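Side-chain contacts in uncharacterized protein (Bacteroides cellulosilyticus, PDB 5JVK), which is a family 39 glycoside hydrolase of a gut symbiont and probably hydrolyses O-glycosidic bonds in carbohydrates: residues A[298-303]-A[308-313]; A[364-369]-A[424-429]; A[239-244]-A[281-286]; A[253-258]-A[267-272]. All coordinates share one frame; numbering follows the deposited sequence.

Interaction 1 (A[298-303]-A[308-313]); sequences FGYAGT and PAVNIP. With SO4 (sulfate ion), chain D.
Ala309 begins the contact from the 308-313 side, its methyl CB resting 3.8 Å from Tyr300 O and a little farther from Phe298 O. Val310 follows as the centre of the pairing. Val310 N donates to Tyr300 O at 2.8 Å, and Tyr300 N returns a longer bond to Val310 O at 3.3 Å, which makes one antiparallel, hydrogen-bonded bridge with no ladder on either side of it. Gly299, at positive phi, comes close to the same carbonyl oxygen, with Gly299 CA 3.4 Å from Val310 O in a CA-H...O contact. The Val310 side chain runs beside that of Tyr300, pointing the same way, and covers one face of the ring: Val310 CB stands 4.0 Å from the Tyr300 ring centroid in a CH-pi contact, while Val310 CG1 packs 3.7 Å from Tyr300 CE1. With chi1 at 69°, Tyr300 CG sits between the backbone N and the carbonyl carbon, which brings the ring alongside the valine. The other methyl, CG2, faces a bound sulfate, probably from the crystallisation liquor, to which Thr303 N gives a weak hydrogen bond. Asn311 comes next, at the N-cap of the following helix. Asn311 ND2 reaches Phe298 O at 2.9 Å in a nearly straight bond (176°) that stays in the amide plane but meets the carbonyl from above its own plane. OD1 turns instead to Thr314 OG1, so both ends of the buried amide are used. In sequence the loop follows strand 284-287 and runs into helix 312-325, whose Val315 touches Val310, while Ile312 packs on helix 350-366.

Interaction 2 (A[364-369]-A[424-429]); sequences SRRHYM and LLDGVN
Arg366 and Asp426 make up the whole direct contact, a single salt bridge between side chains; the CA atoms of Arg366 and Asp426 are 12.0 Å apart. Arg366, in the last turn of helix 350-366, spans most of that gap by itself. With CG anti to the backbone N (chi1 -176°) and the chain extended out to NE, it carries the guanidinium clear of the helix. Arg366 NH2 then donates to Asp426 OD2 at 2.8 Å. The acceptor lies at the edge of the guanidinium, close to its plane, yet the bond reaches the carboxylate from above: the two flat groups are turned 66° against each other, in a monodentate salt bridge rather than a bidentate one. The second arm is joined indirectly. A water takes a hydrogen bond from Arg366 NH1 at 3.0 Å and gives one to Asp426 OD1 at 2.9 Å, so that the direct bond and the water bridge together close a ring. Asp426 OD1 also accepts from the backbone N of Gly427, at 2.8 Å, which ties the carboxylate to its own turn. On the arginine side, His367 CE1 lies 3.6 Å above one face of the Arg366 guanidinium, displaced toward its rim, and NH2 has a further partner in Thr423 OG1 on the strand leading to Asp426. The link joins the end of a barrel helix to the turn between strands 419-425 and 429-436 of the antiparallel sheet. Being a surface charge pair, partly water-mediated and almost without apolar burial, it depends on direction and charge more than on packing, and nearby solvent probably screens part of its strength.

Interaction 3 (A[239-244]-A[281-286]); sequences VVYPTV and FQDGYS
Tyr241 lays one face of its ring over the peptide that joins Phe281 to Gln282. Phe281 C stands 3.5 Å above the Tyr241 ring plane, displaced toward the rim, and Gln282 N lies over the same face at a slightly greater height, 4.0 Å above the Tyr241 ring plane, also toward the rim. Phe281 O comes closest of this group, 3.2 Å from Tyr241 CD1. The aromatic side chain therefore packs on main chain here, and the two side chains themselves touch loosely, at 4.5 Å between Tyr241 CB and Phe281 CB. A Tyr241 chi1 of -176° sends the ring out from the helix across the loop, and its hydroxyl arrives at Asp283. Tyr241 OH donates to Asp283 OD1 at 2.7 Å, meeting the carboxylate on its syn side but 31° out of its plane. The two side chains cross at about a right angle, with ring and carboxylate planes 63° apart, and the acid group sits at the ring's edge. Asp283 OD2 has other work: it forms a salt bridge with Lys245 and accepts from the backbone N of Leu253, so the carboxylate has three partners, and its negative charge is probably offset by the lysine. Tyr241 thus fastens helix 229-247 to the loop entering strand 284-287 of the barrel, while its side chain also touches Leu253 on the adjacent strand 252-255, and Val240 and Val244 of the same helix pack on helix 194-211.

Interaction 4 (A[253-258]-A[267-272]); sequences LISGGG and GAFIIP
Gly256 and Phe269 mark the closest approach of the two backbones, 6.1 Å between CA atoms, and no hydrogen bond crosses between the segments. Strand 252-255 ends at Ser255, after which Gly256, Gly257 and Gly258 all take positive phi and carry the chain away from the strand; the segment 267-272 comes in from a loop and winds into helix 270-275, with Ile271 N bonded back to Gly267 O. The Phe269 side chain bridges the two segments, its chi1 of 169° directing the ring at the end of the strand. Gly256 CA sits over the middle of one face of the Phe269 ring, 3.3 Å from the centroid and 11° off the normal, a close CH-pi contact that a bare glycine backbone permits. The peptide N of Gly256 lies close to the rim of the ring, 3.3 Å from Phe269 CZ. These pieces belong to a beta-alpha-beta unit of the (beta/alpha)8, or TIM, barrel, in which strand 252-255 is followed by helix 270-275 and then by the neighbouring strand 284-287. The aromatic ring lies where the chain leaves the first strand on its way to the helix. Ser255 meets the same ring differently, at its edge and near its plane, with Ser255 OG 3.4 Å from Phe269 CE2. That hydroxyl lies close to the Gln282 amide, whose orientation is doubtful, and makes a weak bond to Gly284 O; no hydrogen bond joins it to the phenylalanine. Tyr233 of helix 229-247 sets its ring edge-to-face with Phe269.

In the fold
Three of the contacts belong to the eight-stranded parallel barrel, and interaction 2 ties it to the antiparallel sheet that follows. Interactions 3 and 4, with centres about 11 Å apart, share the neighbouring strands 252-255 and 284-287; interaction 4 is nested within the loop closed by interaction 3, and Ser286 N probably bonds to Ser255 O between them. Interaction 1 follows along the chain, its centre about 19 Å from that of interaction 4. Interaction 2 comes last, its centre about 15 Å from that of interaction 1, which it touches where Pro313 packs on His367. Barrel strands and helices are thus joined locally, while the salt bridge of interaction 2 is one of the contacts reaching across to the next sheet.

Interaction 1 (A[298-303]-A[308-313])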
loop_
_atom_site.group_PDB
_atom_site.type_symbol
_atom_site.label_atom_id
_atom_site.label_comp_id
_atom_site.label_asym_id
_atom_site.label_seq_id
_atom_site.Cartn_x
_atom_site.Cartn_y
_atom_site.Cartn_z
ATOM N N PHE A 298 -7.874 -15.281 7.402
ATOM C CA PHE A 298 -9.176 -15.962 7.360
ATOM C C PHE A 298 -10.304 -15.177 6.683
ATOM O O PHE A 298 -11.238 -15.793 6.158
ATOM C CB PHE A 298 -9.618 -16.343 8.772
ATOM C CG PHE A 298 -8.609 -17.153 9.540
ATOM C CD1 PHE A 298 -7.924 -18.215 8.944
ATOM C CD2 PHE A 298 -8.369 -16.880 10.883
ATOM C CE1 PHE A 298 -7.006 -18.964 9.670
ATOM C CE2 PHE A 298 -7.454 -17.627 11.611
ATOM C CZ PHE A 298 -6.770 -18.668 11.004
ATOM N N GLY A 299 -10.243 -13.845 6.703
ATOM C CA GLY A 299 -11.209 -13.011 5.980
ATOM C C GLY A 299 -12.667 -13.220 6.369
ATOM O O GLY A 299 -12.986 -13.289 7.556
ATOM N N TYR A 300 -13.546 -13.325 5.371
ATOM C CA TYR A 300 -14.985 -13.494 5.602
ATOM C C TYR A 300 -15.628 -14.493 4.638
ATOM O O TYR A 300 -15.115 -14.745 3.548
ATOM C CB TYR A 300 -15.707 -12.141 5.514
ATOM C CG TYR A 300 -15.758 -11.549 4.123
ATOM C CD1 TYR A 300 -14.672 -10.846 3.601
ATOM C CD2 TYR A 300 -16.895 -11.690 3.324
ATOM C CE1 TYR A 300 -14.716 -10.301 2.322
ATOM C CE2 TYR A 300 -16.948 -11.153 2.045
ATOM C CZ TYR A 300 -15.858 -10.459 1.546
ATOM O OH TYR A 300 -15.912 -9.926 0.279
ATOM N N ALA A 301 -16.762 -15.049 5.060
ATOM C CA ALA A 301 -17.561 -15.950 4.229
ATOM C C ALA A 301 -18.321 -15.147 3.177
ATOM O O ALA A 301 -19.203 -14.357 3.512
ATOM C CB ALA A 301 -18.533 -16.740 5.091
ATOM N N GLY A 302 -17.976 -15.348 1.909
ATOM C CA GLY A 302 -18.628 -14.651 0.802
ATOM C C GLY A 302 -19.919 -15.310 0.347
ATOM O O GLY A 302 -20.229 -16.432 0.746
ATOM N N THR A 303 -20.668 -14.598 -0.491
ATOM C CA THR A 303 -21.867 -15.136 -1.143
ATOM C C THR A 303 -21.543 -15.794 -2.492
ATOM O O THR A 303 -22.188 -16.774 -2.866
ATOM C CB THR A 303 -22.925 -14.038 -1.347
ATOM O OG1 THR A 303 -22.357 -12.956 -2.094
ATOM C CG2 THR A 303 -23.419 -13.518 -0.003
ATOM N N PRO A 308 -14.223 -21.207 -0.722
ATOM C CA PRO A 308 -14.679 -21.425 0.674
ATOM C C PRO A 308 -14.840 -20.146 1.521
ATOM O O PRO A 308 -15.868 -19.972 2.185
ATOM C CB PRO A 308 -13.580 -22.328 1.276
ATOM C CG PRO A 308 -12.413 -22.217 0.357
ATOM C CD PRO A 308 -12.995 -21.977 -1.004
ATOM N N ALA A 309 -13.828 -19.281 1.496
ATOM C CA ALA A 309 -13.886 -17.973 2.159
ATOM C C ALA A 309 -13.060 -16.951 1.387
ATOM O O ALA A 309 -12.115 -17.316 0.687
ATOM C CB ALA A 309 -13.384 -18.084 3.588
ATOM N N VAL A 310 -13.426 -15.676 1.512
ATOM C CA VAL A 310 -12.683 -14.585 0.874
ATOM C C VAL A 310 -11.529 -14.170 1.781
ATOM O O VAL A 310 -11.694 -13.327 2.658
ATOM C CB VAL A 310 -13.587 -13.373 0.547
ATOM C CG1 VAL A 310 -12.788 -12.258 -0.123
ATOM C CG2 VAL A 310 -14.743 -13.806 -0.342
ATOM N N ASN A 311 -10.375 -14.798 1.570
ATOM C CA ASN A 311 -9.116 -14.415 2.219
ATOM C C ASN A 311 -7.964 -14.544 1.228
ATOM O O ASN A 311 -8.152 -15.077 0.139
ATOM C CB ASN A 311 -8.860 -15.239 3.492
ATOM C CG ASN A 311 -9.037 -16.740 3.295
ATOM O OD1 ASN A 311 -8.396 -17.357 2.443
ATOM N ND2 ASN A 311 -9.889 -17.339 4.118
ATOM N N ILE A 312 -6.782 -14.053 1.593
ATOM C CA ILE A 312 -5.629 -14.076 0.682
ATOM C C ILE A 312 -5.198 -15.504 0.308
ATOM O O ILE A 312 -4.968 -15.769 -0.869
ATOM C CB ILE A 312 -4.432 -13.239 1.208
ATOM C CG1 ILE A 312 -4.797 -11.750 1.199
ATOM C CG2 ILE A 312 -3.182 -13.478 0.364
ATOM C CD1 ILE A 312 -3.766 -10.839 1.830
ATOM N N PRO A 313 -5.096 -16.425 1.288
ATOM C CA PRO A 313 -4.715 -17.802 0.928
ATOM C C PRO A 313 -5.693 -18.560 0.008
ATOM O O PRO A 313 -5.280 -19.509 -0.659
ATOM C CB PRO A 313 -4.606 -18.502 2.287
ATOM C CG PRO A 313 -4.319 -17.404 3.251
ATOM C CD PRO A 313 -5.114 -16.237 2.751
HETATM S S SO4 D . -17.766 -13.039 -3.106
HETATM O O1 SO4 D . -17.295 -14.442 -3.205
HETATM O O2 SO4 D . -18.720 -12.757 -4.201
HETATM O O3 SO4 D . -18.451 -12.806 -1.814
HETATM O O4 SO4 D . -16.608 -12.126 -3.220
#

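Interaction 2 (A[364-369]-A[424-429])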
loop_
_atom_site.group_PDB
_atom_site.type_symbol
_atom_site.label_atom_id
_atom_site.label_comp_id
_atom_site.label_asym_id
_atom_site.label_seq_id
_atom_site.Cartn_x
_atom_site.Cartn_y
_atom_site.Cartn_z
ATOM N N SER A 364 0.685 -12.279 0.420
ATOM C CA SER A 364 0.659 -12.023 -1.028
ATOM C C SER A 364 1.882 -12.622 -1.735
ATOM O O SER A 364 1.741 -13.301 -2.751
ATOM C CB SER A 364 0.556 -10.525 -1.317
ATOM O OG SER A 364 0.673 -10.255 -2.702
ATOM N N ARG A 365 3.069 -12.383 -1.180
ATOM C CA ARG A 365 4.305 -12.972 -1.703
ATOM C C ARG A 365 4.318 -14.500 -1.565
ATOM O O ARG A 365 4.817 -15.199 -2.450
ATOM C CB ARG A 365 5.528 -12.364 -1.001
ATOM C CG ARG A 365 6.882 -12.699 -1.624
ATOM C CD ARG A 365 7.110 -12.002 -2.958
ATOM N NE ARG A 365 7.179 -10.547 -2.823
ATOM C CZ ARG A 365 8.230 -9.856 -2.373
ATOM N NH1 ARG A 365 9.348 -10.464 -1.980
ATOM N NH2 ARG A 365 8.161 -8.529 -2.305
ATOM N N ARG A 366 3.777 -15.014 -0.459
ATOM C CA ARG A 366 3.667 -16.467 -0.242
ATOM C C ARG A 366 2.928 -17.147 -1.390
ATOM O O ARG A 366 3.428 -18.113 -1.965
ATOM C CB ARG A 366 2.948 -16.758 1.074
ATOM C CG ARG A 366 2.871 -18.230 1.452
ATOM C CD ARG A 366 1.791 -18.455 2.488
ATOM N NE ARG A 366 1.659 -19.862 2.848
ATOM C CZ ARG A 366 0.657 -20.381 3.564
ATOM N NH1 ARG A 366 -0.349 -19.624 4.006
ATOM N NH2 ARG A 366 0.660 -21.684 3.833
ATOM N N HIS A 367 1.746 -16.626 -1.711
ATOM C CA HIS A 367 0.921 -17.119 -2.817
ATOM C C HIS A 367 1.097 -16.209 -4.042
ATOM O O HIS A 367 0.112 -15.771 -4.641
ATOM C CB HIS A 367 -0.558 -17.143 -2.398
ATOM C CG HIS A 367 -0.822 -17.873 -1.117
ATOM N ND1 HIS A 367 -0.936 -19.245 -1.051
ATOM C CD2 HIS A 367 -1.015 -17.419 0.144
ATOM C CE1 HIS A 367 -1.175 -19.605 0.197
ATOM N NE2 HIS A 367 -1.231 -18.516 0.942
ATOM N N TYR A 368 2.352 -15.944 -4.419
ATOM C CA TYR A 368 2.664 -14.915 -5.424
ATOM C C TYR A 368 1.884 -15.092 -6.723
ATOM O O TYR A 368 1.954 -16.143 -7.359
ATOM C CB TYR A 368 4.163 -14.852 -5.749
ATOM C CG TYR A 368 4.501 -13.682 -6.656
ATOM C CD1 TYR A 368 4.479 -12.377 -6.168
ATOM C CD2 TYR A 368 4.807 -13.876 -8.008
ATOM C CE1 TYR A 368 4.765 -11.297 -6.993
ATOM C CE2 TYR A 368 5.097 -12.801 -8.842
ATOM C CZ TYR A 368 5.074 -11.513 -8.329
ATOM O OH TYR A 368 5.360 -10.439 -9.138
ATOM N N MET A 369 1.134 -14.055 -7.088
ATOM C CA MET A 369 0.414 -14.014 -8.366
ATOM C C MET A 369 0.264 -12.605 -8.954
ATOM O O MET A 369 0.373 -12.448 -10.167
ATOM C CB MET A 369 -0.946 -14.725 -8.251
ATOM C CG MET A 369 -1.984 -14.038 -7.378
ATOM S SD MET A 369 -3.161 -13.061 -8.333
ATOM C CE MET A 369 -4.014 -12.168 -7.036
ATOM N N LEU A 424 6.684 -23.728 7.254
ATOM C CA LEU A 424 7.081 -24.498 8.443
ATOM C C LEU A 424 5.873 -24.819 9.327
ATOM O O LEU A 424 5.779 -25.918 9.870
ATOM C CB LEU A 424 8.148 -23.766 9.267
ATOM C CG LEU A 424 9.597 -23.848 8.766
ATOM C CD1 LEU A 424 9.788 -23.080 7.467
ATOM C CD2 LEU A 424 10.568 -23.330 9.821
ATOM N N LEU A 425 4.969 -23.850 9.477
ATOM C CA LEU A 425 3.748 -24.007 10.271
ATOM C C LEU A 425 2.623 -23.183 9.653
ATOM O O LEU A 425 2.865 -22.096 9.131
ATOM C CB LEU A 425 3.994 -23.558 11.715
ATOM C CG LEU A 425 2.851 -23.684 12.730
ATOM C CD1 LEU A 425 2.465 -25.137 12.973
ATOM C CD2 LEU A 425 3.248 -23.008 14.035
ATOM N N ASP A 426 1.402 -23.703 9.729
ATOM C CA ASP A 426 0.235 -23.081 9.110
ATOM C C ASP A 426 -0.938 -23.138 10.087
ATOM O O ASP A 426 -0.839 -23.769 11.141
ATOM C CB ASP A 426 -0.104 -23.823 7.807
ATOM C CG ASP A 426 -0.793 -22.943 6.770
ATOM O OD1 ASP A 426 -1.365 -21.887 7.124
ATOM O OD2 ASP A 426 -0.762 -23.321 5.580
ATOM N N GLY A 427 -2.028 -22.455 9.752
ATOM C CA GLY A 427 -3.248 -22.469 10.555
ATOM C C GLY A 427 -3.335 -21.253 11.459
ATOM O O GLY A 427 -3.106 -20.127 11.011
ATOM N N VAL A 428 -3.662 -21.488 12.728
ATOM C CA VAL A 428 -3.795 -20.427 13.730
ATOM C C VAL A 428 -2.491 -19.635 13.849
ATOM O O VAL A 428 -2.516 -18.403 13.894
ATOM C CB VAL A 428 -4.226 -21.005 15.104
ATOM C CG1 VAL A 428 -4.091 -19.981 16.227
ATOM C CG2 VAL A 428 -5.664 -21.496 15.033
ATOM N N ASN A 429 -1.371 -20.354 13.901
ATOM C CA ASN A 429 -0.031 -19.762 13.880
ATOM C C ASN A 429 0.613 -20.005 12.517
ATOM O O ASN A 429 0.339 -21.017 11.871
ATOM C CB ASN A 429 0.834 -20.373 14.985
ATOM C CG ASN A 429 0.218 -20.214 16.366
ATOM O OD1 ASN A 429 -0.285 -19.147 16.709
ATOM N ND2 ASN A 429 0.252 -21.275 17.159
HETATM O O HOH W 1 -2.994 -20.511 5.097
#

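Interaction 3 (A[239-244]-A[281-286])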
loop_
_atom_site.group_PDB
_atom_site.type_symbol
_atom_site.label_atom_id
_atom_site.label_comp_id
_atom_site.label_asym_id
_atom_site.label_seq_id
_atom_site.Cartn_x
_atom_site.Cartn_y
_atom_site.Cartn_z
ATOM N N VAL A 239 -13.645 -0.940 -27.778
ATOM C CA VAL A 239 -13.226 0.281 -28.474
ATOM C C VAL A 239 -11.924 0.822 -27.868
ATOM O O VAL A 239 -10.998 1.159 -28.605
ATOM C CB VAL A 239 -14.329 1.372 -28.433
ATOM C CG1 VAL A 239 -13.882 2.639 -29.160
ATOM C CG2 VAL A 239 -15.628 0.843 -29.031
ATOM N N VAL A 240 -11.858 0.894 -26.536
ATOM C CA VAL A 240 -10.704 1.480 -25.825
ATOM C C VAL A 240 -9.396 0.704 -26.033
ATOM O O VAL A 240 -8.350 1.317 -26.249
ATOM C CB VAL A 240 -10.992 1.647 -24.304
ATOM C CG1 VAL A 240 -9.733 2.017 -23.519
ATOM C CG2 VAL A 240 -12.060 2.707 -24.085
ATOM N N TYR A 241 -9.454 -0.625 -25.965
ATOM C CA TYR A 241 -8.239 -1.448 -26.021
ATOM C C TYR A 241 -7.429 -1.284 -27.318
ATOM O O TYR A 241 -6.238 -0.987 -27.245
ATOM C CB TYR A 241 -8.548 -2.925 -25.737
ATOM C CG TYR A 241 -7.322 -3.812 -25.687
ATOM C CD1 TYR A 241 -6.514 -3.861 -24.545
ATOM C CD2 TYR A 241 -6.966 -4.607 -26.777
ATOM C CE1 TYR A 241 -5.390 -4.676 -24.494
ATOM C CE2 TYR A 241 -5.842 -5.423 -26.736
ATOM C CZ TYR A 241 -5.058 -5.456 -25.593
ATOM O OH TYR A 241 -3.950 -6.264 -25.556
ATOM N N PRO A 242 -8.061 -1.460 -28.501
ATOM C CA PRO A 242 -7.297 -1.235 -29.739
ATOM C C PRO A 242 -6.874 0.227 -29.958
ATOM O O PRO A 242 -5.768 0.465 -30.439
ATOM C CB PRO A 242 -8.257 -1.701 -30.844
ATOM C CG PRO A 242 -9.611 -1.607 -30.238
ATOM C CD PRO A 242 -9.426 -1.941 -28.791
ATOM N N THR A 243 -7.741 1.177 -29.602
ATOM C CA THR A 243 -7.430 2.614 -29.699
ATOM C C THR A 243 -6.187 3.003 -28.893
ATOM O O THR A 243 -5.348 3.770 -29.370
ATOM C CB THR A 243 -8.605 3.490 -29.204
ATOM O OG1 THR A 243 -9.826 3.059 -29.813
ATOM C CG2 THR A 243 -8.382 4.960 -29.542
ATOM N N VAL A 244 -6.083 2.472 -27.677
ATOM C CA VAL A 244 -4.984 2.801 -26.767
ATOM C C VAL A 244 -3.700 2.026 -27.099
ATOM O O VAL A 244 -2.614 2.604 -27.087
ATOM C CB VAL A 244 -5.397 2.574 -25.293
ATOM C CG1 VAL A 244 -4.210 2.746 -24.361
ATOM C CG2 VAL A 244 -6.509 3.536 -24.892
ATOM N N PHE A 281 -9.370 -8.476 -25.132
ATOM C CA PHE A 281 -9.509 -7.017 -25.034
ATOM C C PHE A 281 -8.938 -6.405 -23.745
ATOM O O PHE A 281 -9.220 -5.243 -23.429
ATOM C CB PHE A 281 -10.977 -6.628 -25.258
ATOM C CG PHE A 281 -11.502 -7.065 -26.599
ATOM C CD1 PHE A 281 -11.248 -6.304 -27.741
ATOM C CD2 PHE A 281 -12.206 -8.256 -26.735
ATOM C CE1 PHE A 281 -11.709 -6.713 -28.986
ATOM C CE2 PHE A 281 -12.669 -8.672 -27.979
ATOM C CZ PHE A 281 -12.422 -7.898 -29.105
ATOM N N GLN A 282 -8.144 -7.186 -23.003
ATOM C CA GLN A 282 -7.328 -6.677 -21.895
ATOM C C GLN A 282 -5.945 -7.321 -21.880
ATOM O O GLN A 282 -5.728 -8.388 -22.464
ATOM C CB GLN A 282 -7.974 -6.964 -20.535
ATOM C CG GLN A 282 -9.485 -6.850 -20.473
ATOM C CD GLN A 282 -10.194 -8.181 -20.353
ATOM O OE1 GLN A 282 -9.880 -9.143 -21.055
ATOM N NE2 GLN A 282 -11.169 -8.239 -19.458
ATOM N N ASP A 283 -5.021 -6.647 -21.200
ATOM C CA ASP A 283 -3.749 -7.235 -20.782
ATOM C C ASP A 283 -3.847 -7.777 -19.347
ATOM O O ASP A 283 -3.103 -8.681 -18.967
ATOM C CB ASP A 283 -2.633 -6.195 -20.882
ATOM C CG ASP A 283 -2.527 -5.584 -22.269
ATOM O OD1 ASP A 283 -2.609 -6.331 -23.263
ATOM O OD2 ASP A 283 -2.367 -4.349 -22.363
ATOM N N GLY A 284 -4.754 -7.210 -18.555
ATOM C CA GLY A 284 -5.034 -7.709 -17.213
ATOM C C GLY A 284 -6.306 -7.107 -16.652
ATOM O O GLY A 284 -6.941 -6.272 -17.303
ATOM N N TYR A 285 -6.691 -7.550 -15.455
ATOM C CA TYR A 285 -7.828 -6.971 -14.735
ATOM C C TYR A 285 -7.456 -6.697 -13.288
ATOM O O TYR A 285 -6.435 -7.182 -12.803
ATOM C CB TYR A 285 -9.070 -7.874 -14.820
ATOM C CG TYR A 285 -8.985 -9.185 -14.055
ATOM C CD1 TYR A 285 -9.526 -9.311 -12.770
ATOM C CD2 TYR A 285 -8.383 -10.305 -14.625
ATOM C CE1 TYR A 285 -9.455 -10.511 -12.074
ATOM C CE2 TYR A 285 -8.310 -11.506 -13.937
ATOM C CZ TYR A 285 -8.843 -11.606 -12.663
ATOM O OH TYR A 285 -8.761 -12.806 -11.995
ATOM N N SER A 286 -8.290 -5.913 -12.610
ATOM C CA SER A 286 -8.046 -5.536 -11.222
ATOM C C SER A 286 -9.180 -5.940 -10.284
ATOM O O SER A 286 -10.342 -6.020 -10.696
ATOM C CB SER A 286 -7.795 -4.031 -11.110
ATOM O OG SER A 286 -8.919 -3.289 -11.544
#

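Interaction 4 (A[253-258]-A[267-272])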
loop_
_atom_site.group_PDB
_atom_site.type_symbol
_atom_site.label_atom_id
_atom_site.label_comp_id
_atom_site.label_asym_id
_atom_site.label_seq_id
_atom_site.Cartn_x
_atom_site.Cartn_y
_atom_site.Cartn_z
ATOM N N LEU A 253 -2.970 -2.531 -20.274
ATOM C CA LEU A 253 -4.334 -2.025 -20.126
ATOM C C LEU A 253 -5.088 -2.924 -19.152
ATOM O O LEU A 253 -5.248 -4.121 -19.408
ATOM C CB LEU A 253 -5.044 -1.972 -21.484
ATOM C CG LEU A 253 -6.369 -1.198 -21.614
ATOM C CD1 LEU A 253 -7.550 -1.934 -20.984
ATOM C CD2 LEU A 253 -6.252 0.215 -21.048
ATOM N N ILE A 254 -5.555 -2.333 -18.050
ATOM C CA ILE A 254 -6.154 -3.072 -16.937
ATOM C C ILE A 254 -7.657 -2.782 -16.841
ATOM O O ILE A 254 -8.059 -1.636 -16.641
ATOM C CB ILE A 254 -5.455 -2.723 -15.601
ATOM C CG1 ILE A 254 -3.957 -3.065 -15.681
ATOM C CG2 ILE A 254 -6.111 -3.461 -14.433
ATOM C CD1 ILE A 254 -3.112 -2.414 -14.606
ATOM N N SER A 255 -8.473 -3.828 -16.975
ATOM C CA SER A 255 -9.936 -3.716 -16.901
ATOM C C SER A 255 -10.471 -4.056 -15.509
ATOM O O SER A 255 -9.701 -4.372 -14.602
ATOM C CB SER A 255 -10.566 -4.657 -17.916
ATOM O OG SER A 255 -10.320 -6.005 -17.550
ATOM N N GLY A 256 -11.794 -3.993 -15.348
ATOM C CA GLY A 256 -12.457 -4.360 -14.101
ATOM C C GLY A 256 -12.619 -3.181 -13.169
ATOM O O GLY A 256 -13.742 -2.814 -12.815
ATOM N N GLY A 257 -11.494 -2.598 -12.762
ATOM C CA GLY A 257 -11.494 -1.470 -11.842
ATOM C C GLY A 257 -11.915 -1.840 -10.436
ATOM O O GLY A 257 -12.384 -0.979 -9.687
ATOM N N GLY A 258 -11.748 -3.112 -10.076
ATOM C CA GLY A 258 -12.261 -3.635 -8.819
ATOM C C GLY A 258 -13.774 -3.662 -8.722
ATOM O O GLY A 258 -14.318 -3.440 -7.644
ATOM N N GLY A 267 -14.134 -13.611 -8.876
ATOM C CA GLY A 267 -14.172 -13.551 -10.337
ATOM C C GLY A 267 -15.468 -13.001 -10.901
ATOM O O GLY A 267 -15.866 -13.372 -12.002
ATOM N N ALA A 268 -16.114 -12.098 -10.164
ATOM C CA ALA A 268 -17.435 -11.590 -10.547
ATOM C C ALA A 268 -17.408 -10.695 -11.790
ATOM O O ALA A 268 -18.413 -10.610 -12.493
ATOM C CB ALA A 268 -18.088 -10.861 -9.381
ATOM N N PHE A 269 -16.280 -10.029 -12.051
ATOM C CA PHE A 269 -16.111 -9.224 -13.269
ATOM C C PHE A 269 -15.531 -10.047 -14.417
ATOM O O PHE A 269 -16.060 -10.020 -15.529
ATOM C CB PHE A 269 -15.213 -8.004 -13.025
ATOM C CG PHE A 269 -14.806 -7.292 -14.291
ATOM C CD1 PHE A 269 -15.645 -6.349 -14.880
ATOM C CD2 PHE A 269 -13.591 -7.584 -14.913
ATOM C CE1 PHE A 269 -15.276 -5.706 -16.057
ATOM C CE2 PHE A 269 -13.219 -6.945 -16.088
ATOM C CZ PHE A 269 -14.061 -6.004 -16.662
ATOM N N ILE A 270 -14.433 -10.749 -14.149
ATOM C CA ILE A 270 -13.657 -11.412 -15.204
ATOM C C ILE A 270 -14.366 -12.628 -15.818
ATOM O O ILE A 270 -14.307 -12.813 -17.032
ATOM C CB ILE A 270 -12.215 -11.768 -14.730
ATOM C CG1 ILE A 270 -11.285 -12.033 -15.924
ATOM C CG2 ILE A 270 -12.201 -12.957 -13.777
ATOM C CD1 ILE A 270 -10.986 -10.814 -16.771
ATOM N N ILE A 271 -15.042 -13.435 -14.998
ATOM C CA ILE A 271 -15.683 -14.669 -15.486
ATOM C C ILE A 271 -16.786 -14.403 -16.538
ATOM O O ILE A 271 -16.804 -15.074 -17.570
ATOM C CB ILE A 271 -16.185 -15.576 -14.322
ATOM C CG1 ILE A 271 -14.984 -16.123 -13.532
ATOM C CG2 ILE A 271 -17.047 -16.729 -14.843
ATOM C CD1 ILE A 271 -15.347 -16.836 -12.244
ATOM N N PRO A 272 -17.700 -13.439 -16.284
ATOM C CA PRO A 272 -18.653 -13.058 -17.343
ATOM C C PRO A 272 -17.999 -12.557 -18.637
ATOM O O PRO A 272 -18.501 -12.840 -19.726
ATOM C CB PRO A 272 -19.466 -11.927 -16.703
ATOM C CG PRO A 272 -19.361 -12.146 -15.240
ATOM C CD PRO A 272 -18.053 -12.837 -14.983
#